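Local coordinates for DUF4439 domain-containing protein (Mycobacterium tuberculosis, PDB 2IB0) that is of unknown function but folds as a four-helix bundle belonging to the ferritin-like clan, at residues 28-33 with 79-84; 38-43 with 60-65. All coordinates share one frame; numbering follows the deposited sequence.

How the interactions relate
From the N terminus, helix 18-46 contributes first residues 28-33 and then 38-43. Interaction 2 closes the shorter loop: the chain turns into helix 52-75, whose residues 60-65 come back beside 38-43. Interaction 1 closes a wider loop when 79-84, in the connection that follows helix 52-75, returns to 28-33. The two therefore nest, interaction 2 within the span of interaction 1, and their centres lie about 13 Å apart. One joins two helices inside the bundle; the other fastens a loop to its flank. They meet through Glu33, whose OE1 lies 2.6 Å from His62 ND1, a probable hydrogen bond, and whose OE2 forms a salt bridge with Arg65 NH1.

Interaction 1 (28-33 with 79-84); sequences DALAVE and TAPIAA
The pyrrolidine ring of Pro81 presents one face to Leu30, whose CD2 methyl sits above the CG-CD side of that ring. Leu30 CD2 lies 3.6 Å from Pro81 CG and 3.9 Å from Pro81 CD; the C-gamma endo pucker lifts CG toward the leucine, on the same side of the ring as the proline carbonyl. This is a loop packed on the flank of a four-helix bundle. Helix 18-46 supplies the leucine, and the proline belongs to the long connection between helices 52-75 and 96-120. From Ala80 to Ala84 the phi and psi angles stay close to those of a polyproline II chain, consistent with an extended strip lying along the helix without pairing with it.

Leu30 makes all the close contacts on the helix side. CG stands anti to the backbone N (chi1 175°), and with chi2 at 53° CD2 is the methyl that extends farthest from the helix. Leu30 CD2 also reaches Ala80 CB at 3.6 Å, so it sits against two successive loop residues. The contact is purely apolar in its side chains and modest in extent, burying 141 Å² over both segments.

Leu30 also touches Arg66, Val69 and Leu73, and Ala80 shares Leu73, so the leucine fills the junction of loop, helix 18-46 and helix 52-75. Pro81 continues along the first of these helices onto Cys27. One polar cost is evident: Pro81 O is buried here and has no hydrogen-bond partner in the model, its nearest neighbour across the contact being the methyl carbon Leu30 CD2 at 3.3 Å.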
ATOM      1  N   ASP A  28     -12.511   1.765 -14.741  1.00 32.90           N
ATOM      2  CA  ASP A  28     -12.002   0.390 -14.535  1.00 33.64           C
ATOM      3  C   ASP A  28     -11.909   0.040 -13.052  1.00 33.71           C
ATOM      4  O   ASP A  28     -12.200  -1.083 -12.673  1.00 35.20           O
ATOM      5  CB  ASP A  28     -10.604   0.207 -15.097  1.00 34.53           C
ATOM      6  CG  ASP A  28     -10.567   0.207 -16.600  1.00 38.04           C
ATOM      7  OD1 ASP A  28     -11.596  -0.087 -17.239  1.00 39.06           O
ATOM      8  OD2 ASP A  28      -9.488   0.542 -17.140  1.00 40.42           O
ATOM      9  N   ALA A  29     -11.553   1.009 -12.224  1.00 31.85           N
ATOM     10  CA  ALA A  29     -11.236   0.720 -10.834  1.00 32.28           C
ATOM     11  C   ALA A  29     -12.548   0.530 -10.124  1.00 32.60           C
ATOM     12  O   ALA A  29     -12.664  -0.331  -9.269  1.00 32.68           O
ATOM     13  CB  ALA A  29     -10.463   1.870 -10.218  1.00 31.01           C
ATOM     14  N   LEU A  30     -13.546   1.317 -10.531  1.00 32.74           N
ATOM     15  CA  LEU A  30     -14.910   1.184 -10.004  1.00 33.32           C
ATOM     16  C   LEU A  30     -15.522  -0.190 -10.328  1.00 33.22           C
ATOM     17  O   LEU A  30     -16.199  -0.789  -9.484  1.00 32.36           O
ATOM     18  CB  LEU A  30     -15.830   2.292 -10.538  1.00 32.48           C
ATOM     19  CG  LEU A  30     -17.282   2.104 -10.109  1.00 32.49           C
ATOM     20  CD1 LEU A  30     -17.406   1.941  -8.598  1.00 29.31           C
ATOM     21  CD2 LEU A  30     -18.241   3.227 -10.673  1.00 33.33           C
ATOM     22  N   ALA A  31     -15.303  -0.639 -11.564  1.00 33.20           N
ATOM     23  CA  ALA A  31     -15.726  -1.958 -12.048  1.00 33.26           C
ATOM     24  C   ALA A  31     -15.038  -3.060 -11.267  1.00 33.41           C
ATOM     25  O   ALA A  31     -15.636  -4.059 -10.951  1.00 33.87           O
ATOM     26  CB  ALA A  31     -15.465  -2.098 -13.551  1.00 32.95           C
ATOM     27  N   VAL A  32     -13.779  -2.872 -10.922  1.00 33.82           N
ATOM     28  CA  VAL A  32     -13.087  -3.840 -10.081  1.00 33.50           C
ATOM     29  C   VAL A  32     -13.696  -3.880  -8.653  1.00 34.00           C
ATOM     30  O   VAL A  32     -13.913  -4.969  -8.095  1.00 34.00           O
ATOM     31  CB  VAL A  32     -11.564  -3.578 -10.062  1.00 34.29           C
ATOM     32  CG1 VAL A  32     -10.878  -4.396  -8.932  1.00 33.79           C
ATOM     33  CG2 VAL A  32     -10.950  -3.909 -11.447  1.00 34.21           C
ATOM     34  N   GLU A  33     -13.967  -2.703  -8.084  1.00 32.96           N
ATOM     35  CA  GLU A  33     -14.674  -2.574  -6.793  1.00 33.23           C
ATOM     36  C   GLU A  33     -16.031  -3.293  -6.738  1.00 32.57           C
ATOM     37  O   GLU A  33     -16.287  -4.021  -5.787  1.00 32.89           O
ATOM     38  CB  GLU A  33     -14.877  -1.088  -6.413  1.00 33.33           C
ATOM     39  CG  GLU A  33     -13.571  -0.335  -5.998  1.00 31.31           C
ATOM     40  CD  GLU A  33     -12.765  -1.034  -4.883  1.00 35.40           C
ATOM     41  OE1 GLU A  33     -13.351  -1.539  -3.897  1.00 35.54           O
ATOM     42  OE2 GLU A  33     -11.524  -1.059  -4.969  1.00 34.05           O
ATOM     43  N   THR A  79     -21.295   9.383 -15.920  1.00 52.81           N
ATOM     44  CA  THR A  79     -22.232   8.517 -15.208  1.00 55.11           C
ATOM     45  C   THR A  79     -21.509   7.204 -14.936  1.00 56.31           C
ATOM     46  O   THR A  79     -21.015   6.551 -15.865  1.00 57.36           O
ATOM     47  CB  THR A  79     -23.520   8.226 -16.022  1.00 55.42           C
ATOM     48  OG1 THR A  79     -23.153   7.649 -17.280  1.00 56.84           O
ATOM     49  CG2 THR A  79     -24.371   9.516 -16.257  1.00 54.92           C
ATOM     50  N   ALA A  80     -21.421   6.841 -13.658  1.00 56.89           N
ATOM     51  CA  ALA A  80     -20.698   5.646 -13.215  1.00 56.95           C
ATOM     52  C   ALA A  80     -21.170   4.337 -13.885  1.00 57.38           C
ATOM     53  O   ALA A  80     -22.385   4.140 -14.093  1.00 56.52           O
ATOM     54  CB  ALA A  80     -20.793   5.537 -11.696  1.00 56.57           C
ATOM     55  N   PRO A  81     -20.207   3.449 -14.253  1.00 57.96           N
ATOM     56  CA  PRO A  81     -20.573   2.041 -14.447  1.00 58.47           C
ATOM     57  C   PRO A  81     -21.314   1.511 -13.207  1.00 58.51           C
ATOM     58  O   PRO A  81     -20.860   1.718 -12.066  1.00 58.11           O
ATOM     59  CB  PRO A  81     -19.208   1.322 -14.611  1.00 58.67           C
ATOM     60  CG  PRO A  81     -18.151   2.324 -14.203  1.00 58.48           C
ATOM     61  CD  PRO A  81     -18.773   3.672 -14.530  1.00 58.40           C
ATOM     62  N   ILE A  82     -22.464   0.879 -13.435  1.00 58.48           N
ATOM     63  CA  ILE A  82     -23.206   0.209 -12.361  1.00 58.56           C
ATOM     64  C   ILE A  82     -22.776  -1.269 -12.281  1.00 58.05           C
ATOM     65  O   ILE A  82     -22.150  -1.787 -13.216  1.00 58.13           O
ATOM     66  CB  ILE A  82     -24.747   0.360 -12.531  1.00 58.65           C
ATOM     67  CG1 ILE A  82     -25.257  -0.434 -13.744  1.00 58.71           C
ATOM     68  CG2 ILE A  82     -25.128   1.857 -12.610  1.00 59.58           C
ATOM     69  CD1 ILE A  82     -26.706  -0.878 -13.641  1.00 57.52           C
ATOM     70  N   ALA A  83     -23.081  -1.944 -11.175  1.00 57.41           N
ATOM     71  CA  ALA A  83     -22.656  -3.339 -11.037  1.00 57.19           C
ATOM     72  C   ALA A  83     -23.410  -4.263 -12.026  1.00 57.28           C
ATOM     73  O   ALA A  83     -24.561  -3.991 -12.401  1.00 56.31           O
ATOM     74  CB  ALA A  83     -22.828  -3.815  -9.597  1.00 56.89           C
ATOM     75  N   ALA A  84     -22.728  -5.327 -12.470  1.00 57.53           N
ATOM     76  CA  ALA A  84     -23.364  -6.420 -13.204  1.00 57.52           C
ATOM     77  C   ALA A  84     -24.096  -7.292 -12.165  1.00 57.64           C
ATOM     78  O   ALA A  84     -23.712  -7.303 -10.979  1.00 57.74           O
ATOM     79  CB  ALA A  84     -22.314  -7.237 -14.000  1.00 57.19           C
TER

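Interaction 2 (38-43 with 60-65)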
ATOM      1  N   TYR A  38     -18.934  -8.068  -4.687  1.00 33.26           N
ATOM      2  CA  TYR A  38     -19.632  -9.313  -5.022  1.00 33.37           C
ATOM      3  C   TYR A  38     -18.825 -10.537  -4.545  1.00 33.93           C
ATOM      4  O   TYR A  38     -19.386 -11.484  -3.981  1.00 33.80           O
ATOM      5  CB  TYR A  38     -19.896  -9.356  -6.529  1.00 33.05           C
ATOM      6  CG  TYR A  38     -20.352 -10.658  -7.116  1.00 33.25           C
ATOM      7  CD1 TYR A  38     -21.711 -10.994  -7.119  1.00 30.19           C
ATOM      8  CD2 TYR A  38     -19.453 -11.539  -7.742  1.00 32.66           C
ATOM      9  CE1 TYR A  38     -22.171 -12.189  -7.693  1.00 35.61           C
ATOM     10  CE2 TYR A  38     -19.931 -12.753  -8.342  1.00 32.90           C
ATOM     11  CZ  TYR A  38     -21.273 -13.061  -8.297  1.00 34.23           C
ATOM     12  OH  TYR A  38     -21.797 -14.199  -8.893  1.00 32.83           O
ATOM     13  N   GLY A  39     -17.507 -10.511  -4.741  1.00 33.15           N
ATOM     14  CA  GLY A  39     -16.699 -11.671  -4.416  1.00 32.69           C
ATOM     15  C   GLY A  39     -16.618 -11.907  -2.924  1.00 32.07           C
ATOM     16  O   GLY A  39     -16.477 -13.038  -2.466  1.00 31.01           O
ATOM     17  N   TYR A  40     -16.644 -10.829  -2.148  1.00 31.66           N
ATOM     18  CA  TYR A  40     -16.556 -10.988  -0.701  1.00 31.04           C
ATOM     19  C   TYR A  40     -17.831 -11.588  -0.102  1.00 31.02           C
ATOM     20  O   TYR A  40     -17.779 -12.128   0.983  1.00 31.61           O
ATOM     21  CB  TYR A  40     -16.213  -9.683  -0.007  1.00 31.21           C
ATOM     22  CG  TYR A  40     -14.743  -9.444   0.258  1.00 31.38           C
ATOM     23  CD1 TYR A  40     -14.058  -8.425  -0.389  1.00 31.69           C
ATOM     24  CD2 TYR A  40     -14.031 -10.258   1.160  1.00 32.21           C
ATOM     25  CE1 TYR A  40     -12.666  -8.199  -0.129  1.00 31.02           C
ATOM     26  CE2 TYR A  40     -12.685 -10.061   1.403  1.00 33.28           C
ATOM     27  CZ  TYR A  40     -11.994  -9.022   0.748  1.00 30.96           C
ATOM     28  OH  TYR A  40     -10.649  -8.796   1.028  1.00 30.34           O
ATOM     29  N   GLY A  41     -18.967 -11.469  -0.802  1.00 29.91           N
ATOM     30  CA  GLY A  41     -20.146 -12.241  -0.444  1.00 29.69           C
ATOM     31  C   GLY A  41     -19.813 -13.732  -0.428  1.00 29.79           C
ATOM     32  O   GLY A  41     -20.269 -14.460   0.446  1.00 28.47           O
ATOM     33  N   ILE A  42     -19.054 -14.188  -1.425  1.00 28.78           N
ATOM     34  CA  ILE A  42     -18.670 -15.588  -1.505  1.00 30.00           C
ATOM     35  C   ILE A  42     -17.602 -15.929  -0.451  1.00 30.16           C
ATOM     36  O   ILE A  42     -17.697 -16.945   0.224  1.00 29.28           O
ATOM     37  CB  ILE A  42     -18.215 -15.967  -2.926  1.00 30.83           C
ATOM     38  CG1 ILE A  42     -19.437 -16.016  -3.868  1.00 32.15           C
ATOM     39  CG2 ILE A  42     -17.606 -17.374  -2.952  1.00 33.86           C
ATOM     40  CD1 ILE A  42     -19.860 -14.631  -4.412  1.00 31.54           C
ATOM     41  N   VAL A  43     -16.610 -15.057  -0.292  1.00 29.81           N
ATOM     42  CA  VAL A  43     -15.625 -15.208   0.768  1.00 30.50           C
ATOM     43  C   VAL A  43     -16.360 -15.417   2.088  1.00 30.72           C
ATOM     44  O   VAL A  43     -16.092 -16.388   2.808  1.00 31.72           O
ATOM     45  CB  VAL A  43     -14.684 -13.988   0.827  1.00 30.49           C
ATOM     46  CG1 VAL A  43     -13.750 -14.049   2.046  1.00 31.26           C
ATOM     47  CG2 VAL A  43     -13.893 -13.878  -0.457  1.00 29.70           C
ATOM     48  N   LYS A  60     -16.892  -3.164   4.216  1.00 40.46           N
ATOM     49  CA  LYS A  60     -17.211  -1.766   4.521  1.00 41.48           C
ATOM     50  C   LYS A  60     -16.228  -0.828   3.808  1.00 39.78           C
ATOM     51  O   LYS A  60     -16.620   0.172   3.209  1.00 40.29           O
ATOM     52  CB  LYS A  60     -17.234  -1.553   6.038  1.00 41.07           C
ATOM     53  CG  LYS A  60     -17.261  -0.119   6.526  1.00 45.49           C
ATOM     54  CD  LYS A  60     -16.992  -0.035   8.053  1.00 45.03           C
ATOM     55  CE  LYS A  60     -15.471   0.110   8.383  1.00 52.35           C
ATOM     56  NZ  LYS A  60     -15.173   0.759   9.747  1.00 52.10           N
ATOM     57  N   GLN A  61     -14.951  -1.174   3.855  1.00 39.31           N
ATOM     58  CA  GLN A  61     -13.909  -0.457   3.104  1.00 38.59           C
ATOM     59  C   GLN A  61     -14.181  -0.369   1.576  1.00 37.33           C
ATOM     60  O   GLN A  61     -14.072   0.700   0.967  1.00 35.38           O
ATOM     61  CB  GLN A  61     -12.550  -1.091   3.372  1.00 38.42           C
ATOM     62  CG  GLN A  61     -11.409  -0.454   2.605  1.00 39.13           C
ATOM     63  CD  GLN A  61     -10.094  -1.183   2.881  1.00 40.45           C
ATOM     64  OE1 GLN A  61      -9.671  -2.054   2.118  1.00 42.37           O
ATOM     65  NE2 GLN A  61      -9.494  -0.876   4.006  1.00 37.13           N
ATOM     66  N   HIS A  62     -14.528  -1.500   0.979  1.00 36.50           N
ATOM     67  CA  HIS A  62     -14.878  -1.493  -0.440  1.00 36.01           C
ATOM     68  C   HIS A  62     -16.185  -0.772  -0.760  1.00 35.53           C
ATOM     69  O   HIS A  62     -16.237  -0.055  -1.749  1.00 36.65           O
ATOM     70  CB  HIS A  62     -14.933  -2.891  -1.002  1.00 35.12           C
ATOM     71  CG  HIS A  62     -13.615  -3.555  -1.054  1.00 33.06           C
ATOM     72  ND1 HIS A  62     -12.673  -3.251  -2.013  1.00 33.28           N
ATOM     73  CD2 HIS A  62     -13.056  -4.483  -0.243  1.00 32.76           C
ATOM     74  CE1 HIS A  62     -11.587  -3.971  -1.792  1.00 34.34           C
ATOM     75  NE2 HIS A  62     -11.804  -4.746  -0.740  1.00 32.98           N
ATOM     76  N   ARG A  63     -17.232  -0.972   0.038  1.00 35.02           N
ATOM     77  CA  ARG A  63     -18.514  -0.320  -0.235  1.00 34.92           C
ATOM     78  C   ARG A  63     -18.366   1.187  -0.165  1.00 34.68           C
ATOM     79  O   ARG A  63     -18.869   1.893  -1.040  1.00 33.34           O
ATOM     80  CB  ARG A  63     -19.635  -0.809   0.686  1.00 35.49           C
ATOM     81  CG  ARG A  63     -20.126  -2.181   0.352  1.00 34.64           C
ATOM     82  CD  ARG A  63     -20.928  -2.731   1.467  1.00 36.59           C
ATOM     83  NE  ARG A  63     -21.615  -3.916   0.994  1.00 42.24           N
ATOM     84  CZ  ARG A  63     -21.966  -4.957   1.745  1.00 43.41           C
ATOM     85  NH1 ARG A  63     -21.670  -4.970   3.044  1.00 42.12           N
ATOM     86  NH2 ARG A  63     -22.609  -5.991   1.182  1.00 42.21           N
ATOM     87  N   HIS A  64     -17.601   1.651   0.833  1.00 34.73           N
ATOM     88  CA  HIS A  64     -17.353   3.066   1.033  1.00 35.73           C
ATOM     89  C   HIS A  64     -16.523   3.639  -0.129  1.00 35.19           C
ATOM     90  O   HIS A  64     -16.862   4.679  -0.668  1.00 35.36           O
ATOM     91  CB  HIS A  64     -16.660   3.316   2.397  1.00 36.68           C
ATOM     92  CG  HIS A  64     -16.509   4.771   2.746  1.00 41.32           C
ATOM     93  ND1 HIS A  64     -15.424   5.533   2.348  1.00 47.85           N
ATOM     94  CD2 HIS A  64     -17.305   5.609   3.459  1.00 46.19           C
ATOM     95  CE1 HIS A  64     -15.562   6.773   2.787  1.00 45.22           C
ATOM     96  NE2 HIS A  64     -16.692   6.847   3.468  1.00 46.81           N
ATOM     97  N   ARG A  65     -15.432   2.962  -0.500  1.00 33.96           N
ATOM     98  CA  ARG A  65     -14.627   3.359  -1.642  1.00 32.44           C
ATOM     99  C   ARG A  65     -15.462   3.459  -2.928  1.00 32.10           C
ATOM    100  O   ARG A  65     -15.369   4.443  -3.648  1.00 31.94           O
ATOM    101  CB  ARG A  65     -13.514   2.345  -1.852  1.00 32.39           C
ATOM    102  CG  ARG A  65     -12.485   2.789  -2.849  1.00 31.19           C
ATOM    103  CD  ARG A  65     -11.481   1.693  -3.053  1.00 30.25           C
ATOM    104  NE  ARG A  65     -10.689   1.452  -1.863  1.00 28.43           N
ATOM    105  CZ  ARG A  65     -10.146   0.281  -1.547  1.00 29.84           C
ATOM    106  NH1 ARG A  65     -10.336  -0.772  -2.337  1.00 30.19           N
ATOM    107  NH2 ARG A  65      -9.417   0.152  -0.435  1.00 29.82           N
TER
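Tyr40 and His62 bring their rings together in the core of the four-helix bundle, one from helix 18-46 and the other from helix 52-75. They are the residues whose CA atoms come nearest across the two segments, at 9.6 Å, which leaves the space between the backbones to side chains.

The aromatic contact comes first. The ring planes are inclined at 37° and the centroids lie 5.6 Å apart, an oblique pairing that is neither a stack nor T-shaped. Contact is confined to one side of the tyrosine: Tyr40 CE1 lies 3.6 Å from His62 NE2 and 3.7 Å from His62 CD2. The tyrosine reaches this place with chi1 at -94°, more than 30° from the staggered value, whereas the histidine has an ordinary torsion that sets CG anti to its carbonyl carbon. Ala103 and Met106 of helix 96-120, with Ala58 and Leu59 of helix 52-75, pack round the phenol.

The polar contacts run through carboxylates. Glu107 OE2 hydrogen-bonds both Tyr40 OH and His62 NE2, joining the two side chains, while Glu33 takes His62 ND1; the imidazole is thus gripped at both nitrogens, which should fix its rotation. One turn farther along, Arg65 makes salt bridges to Glu33 and Glu136. Carboxylates and histidine gathered at mid-bundle recall the metal centres of ferritin-like proteins, although an arginine takes part here and any such role is unproven. Tyr40 OH itself stands 4.6 Å from His62 NE2, the separation that Glu107 OE2 bridges.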